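Local coordinates for hypothetical protein TTHA1013 (Thermus thermophilus, PDB 1WV8) that is of unknown function but forms a two-chain assembly in which a beta sheet continues from one subunit into the other, at residues A[4-9]-A[60-65]. Numbering follows the deposited sequence.
Sequences LKVQAL and VELRLE
The side chains of Gln7 and Glu65 run side by side, with amide and carboxylate planes turned 47° apart. Gln7 NE2 gives a hydrogen bond to Glu65 OE1 (3.1 Å) that stays within the amide plane and meets the oxygen nearly along its C-O axis. Lys5 CB touches the same OE1 at 3.6 Å. Lys5 CE, a methylene, approaches the Arg63 guanidinium obliquely, 4.1 Å from NH1, while the like charges stay 4.7 Å apart (Lys5 NZ to Arg63 NH1). Glu65 OE2 has a weak, long ion pair with Arg63 of the second subunit. Strands 3-11 and 61-69 are parallel neighbours in a mixed sheet, which continues through 61-65 into an antiparallel strand of that subunit. Between 4-9 and 60-65 five backbone hydrogen bonds form, from Leu4 N to Glu61 O through to Ala8 N to Glu65 O (2.8 Å). The opposite face is apolar: Leu4, Ala8 and Leu62 touch helix 34-51, while Val6 packs on Ala19 and Leu27. Val6 CG2, anti to its carbonyl carbon, presses on Leu62 CD1 (3.3 Å). Ala8's lone methyl suits a site where Leu64 CD2 (3.5 Å from CB) and the helix come near, and Leu4 CD1 meets Val60 CG1.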
loop_
_atom_site.group_PDB
_atom_site.type_symbol
_atom_site.label_atom_id
_atom_site.label_comp_id
_atom_site.label_asym_id
_atom_site.label_seq_id
_atom_site.Cartn_x
_atom_site.Cartn_y
_atom_site.Cartn_z
ATOM N N LEU A 4 5.796 6.178 -8.552
ATOM C CA LEU A 4 4.431 6.339 -9.037
ATOM C C LEU A 4 3.478 5.828 -7.965
ATOM O O LEU A 4 3.441 4.630 -7.673
ATOM C CB LEU A 4 4.215 5.540 -10.320
ATOM C CG LEU A 4 5.043 5.906 -11.549
ATOM C CD1 LEU A 4 4.866 4.881 -12.646
ATOM C CD2 LEU A 4 4.619 7.282 -12.016
ATOM N N LYS A 5 2.718 6.742 -7.381
ATOM C CA LYS A 5 1.774 6.388 -6.342
ATOM C C LYS A 5 0.466 5.910 -6.957
ATOM O O LYS A 5 -0.126 6.592 -7.791
ATOM C CB LYS A 5 1.535 7.601 -5.442
ATOM C CG LYS A 5 2.811 8.131 -4.800
ATOM C CD LYS A 5 2.523 9.310 -3.885
ATOM C CE LYS A 5 3.804 9.880 -3.296
ATOM N NZ LYS A 5 3.538 11.040 -2.393
ATOM N N VAL A 6 0.034 4.724 -6.544
ATOM C CA VAL A 6 -1.211 4.127 -7.018
ATOM C C VAL A 6 -2.051 3.725 -5.811
ATOM O O VAL A 6 -1.574 3.011 -4.914
ATOM C CB VAL A 6 -0.943 2.864 -7.861
ATOM C CG1 VAL A 6 -2.266 2.205 -8.283
ATOM C CG2 VAL A 6 -0.119 3.235 -9.080
ATOM N N GLN A 7 -3.299 4.183 -5.772
ATOM C CA GLN A 7 -4.163 3.825 -4.661
ATOM C C GLN A 7 -4.985 2.586 -4.973
ATOM O O GLN A 7 -5.457 2.400 -6.097
ATOM C CB GLN A 7 -5.109 4.961 -4.294
ATOM C CG GLN A 7 -4.455 6.173 -3.681
ATOM C CD GLN A 7 -3.890 7.109 -4.721
ATOM O OE1 GLN A 7 -4.591 7.514 -5.640
ATOM N NE2 GLN A 7 -2.617 7.470 -4.574
ATOM N N ALA A 8 -5.147 1.740 -3.963
ATOM C CA ALA A 8 -5.947 0.532 -4.090
ATOM C C ALA A 8 -7.135 0.829 -3.203
ATOM O O ALA A 8 -6.977 1.037 -2.001
ATOM C CB ALA A 8 -5.195 -0.682 -3.572
ATOM N N LEU A 9 -8.314 0.881 -3.810
ATOM C CA LEU A 9 -9.539 1.188 -3.082
ATOM C C LEU A 9 -10.369 -0.084 -2.972
ATOM O O LEU A 9 -10.619 -0.763 -3.972
ATOM C CB LEU A 9 -10.295 2.281 -3.843
ATOM C CG LEU A 9 -9.375 3.436 -4.245
ATOM C CD1 LEU A 9 -9.992 4.227 -5.366
ATOM C CD2 LEU A 9 -9.099 4.307 -3.040
ATOM N N VAL A 60 12.190 3.674 -12.164
ATOM C CA VAL A 60 10.861 3.915 -11.606
ATOM C C VAL A 60 10.328 2.775 -10.744
ATOM O O VAL A 60 10.445 1.601 -11.100
ATOM C CB VAL A 60 9.823 4.201 -12.722
ATOM C CG1 VAL A 60 8.458 4.464 -12.106
ATOM C CG2 VAL A 60 10.259 5.396 -13.551
ATOM N N GLU A 61 9.743 3.138 -9.605
ATOM C CA GLU A 61 9.156 2.166 -8.687
ATOM C C GLU A 61 7.675 2.480 -8.472
ATOM O O GLU A 61 7.258 3.646 -8.455
ATOM C CB GLU A 61 9.877 2.183 -7.342
ATOM C CG GLU A 61 9.940 3.555 -6.690
ATOM C CD GLU A 61 10.320 3.494 -5.217
ATOM O OE1 GLU A 61 11.331 2.838 -4.883
ATOM O OE2 GLU A 61 9.611 4.113 -4.394
ATOM N N LEU A 62 6.895 1.425 -8.306
ATOM C CA LEU A 62 5.457 1.534 -8.084
ATOM C C LEU A 62 5.114 1.439 -6.588
ATOM O O LEU A 62 5.463 0.452 -5.939
ATOM C CB LEU A 62 4.762 0.400 -8.843
ATOM C CG LEU A 62 3.246 0.258 -8.753
ATOM C CD1 LEU A 62 2.591 1.365 -9.551
ATOM C CD2 LEU A 62 2.836 -1.102 -9.300
ATOM N N ARG A 63 4.449 2.458 -6.038
ATOM C CA ARG A 63 4.050 2.428 -4.624
ATOM C C ARG A 63 2.527 2.226 -4.505
ATOM O O ARG A 63 1.741 3.158 -4.704
ATOM C CB ARG A 63 4.448 3.724 -3.906
ATOM C CG ARG A 63 4.159 3.699 -2.398
ATOM C CD ARG A 63 4.533 5.008 -1.706
ATOM N NE ARG A 63 5.953 5.340 -1.830
ATOM C CZ ARG A 63 6.507 6.447 -1.337
ATOM N NH1 ARG A 63 5.759 7.327 -0.684
ATOM N NH2 ARG A 63 7.802 6.682 -1.505
ATOM N N LEU A 64 2.113 0.998 -4.206
ATOM C CA LEU A 64 0.694 0.689 -4.043
ATOM C C LEU A 64 0.285 1.052 -2.622
ATOM O O LEU A 64 0.844 0.530 -1.654
ATOM C CB LEU A 64 0.437 -0.789 -4.270
ATOM C CG LEU A 64 -0.846 -1.206 -5.005
ATOM C CD1 LEU A 64 -1.282 -2.557 -4.467
ATOM C CD2 LEU A 64 -1.956 -0.185 -4.826
ATOM N N GLU A 65 -0.695 1.944 -2.503
ATOM C CA GLU A 65 -1.167 2.409 -1.205
ATOM C C GLU A 65 -2.597 1.966 -0.894
ATOM O O GLU A 65 -3.484 2.057 -1.740
ATOM C CB GLU A 65 -1.088 3.936 -1.155
ATOM C CG GLU A 65 0.317 4.481 -1.435
ATOM C CD GLU A 65 0.320 5.971 -1.737
ATOM O OE1 GLU A 65 -0.410 6.382 -2.667
ATOM O OE2 GLU A 65 1.053 6.727 -1.054
#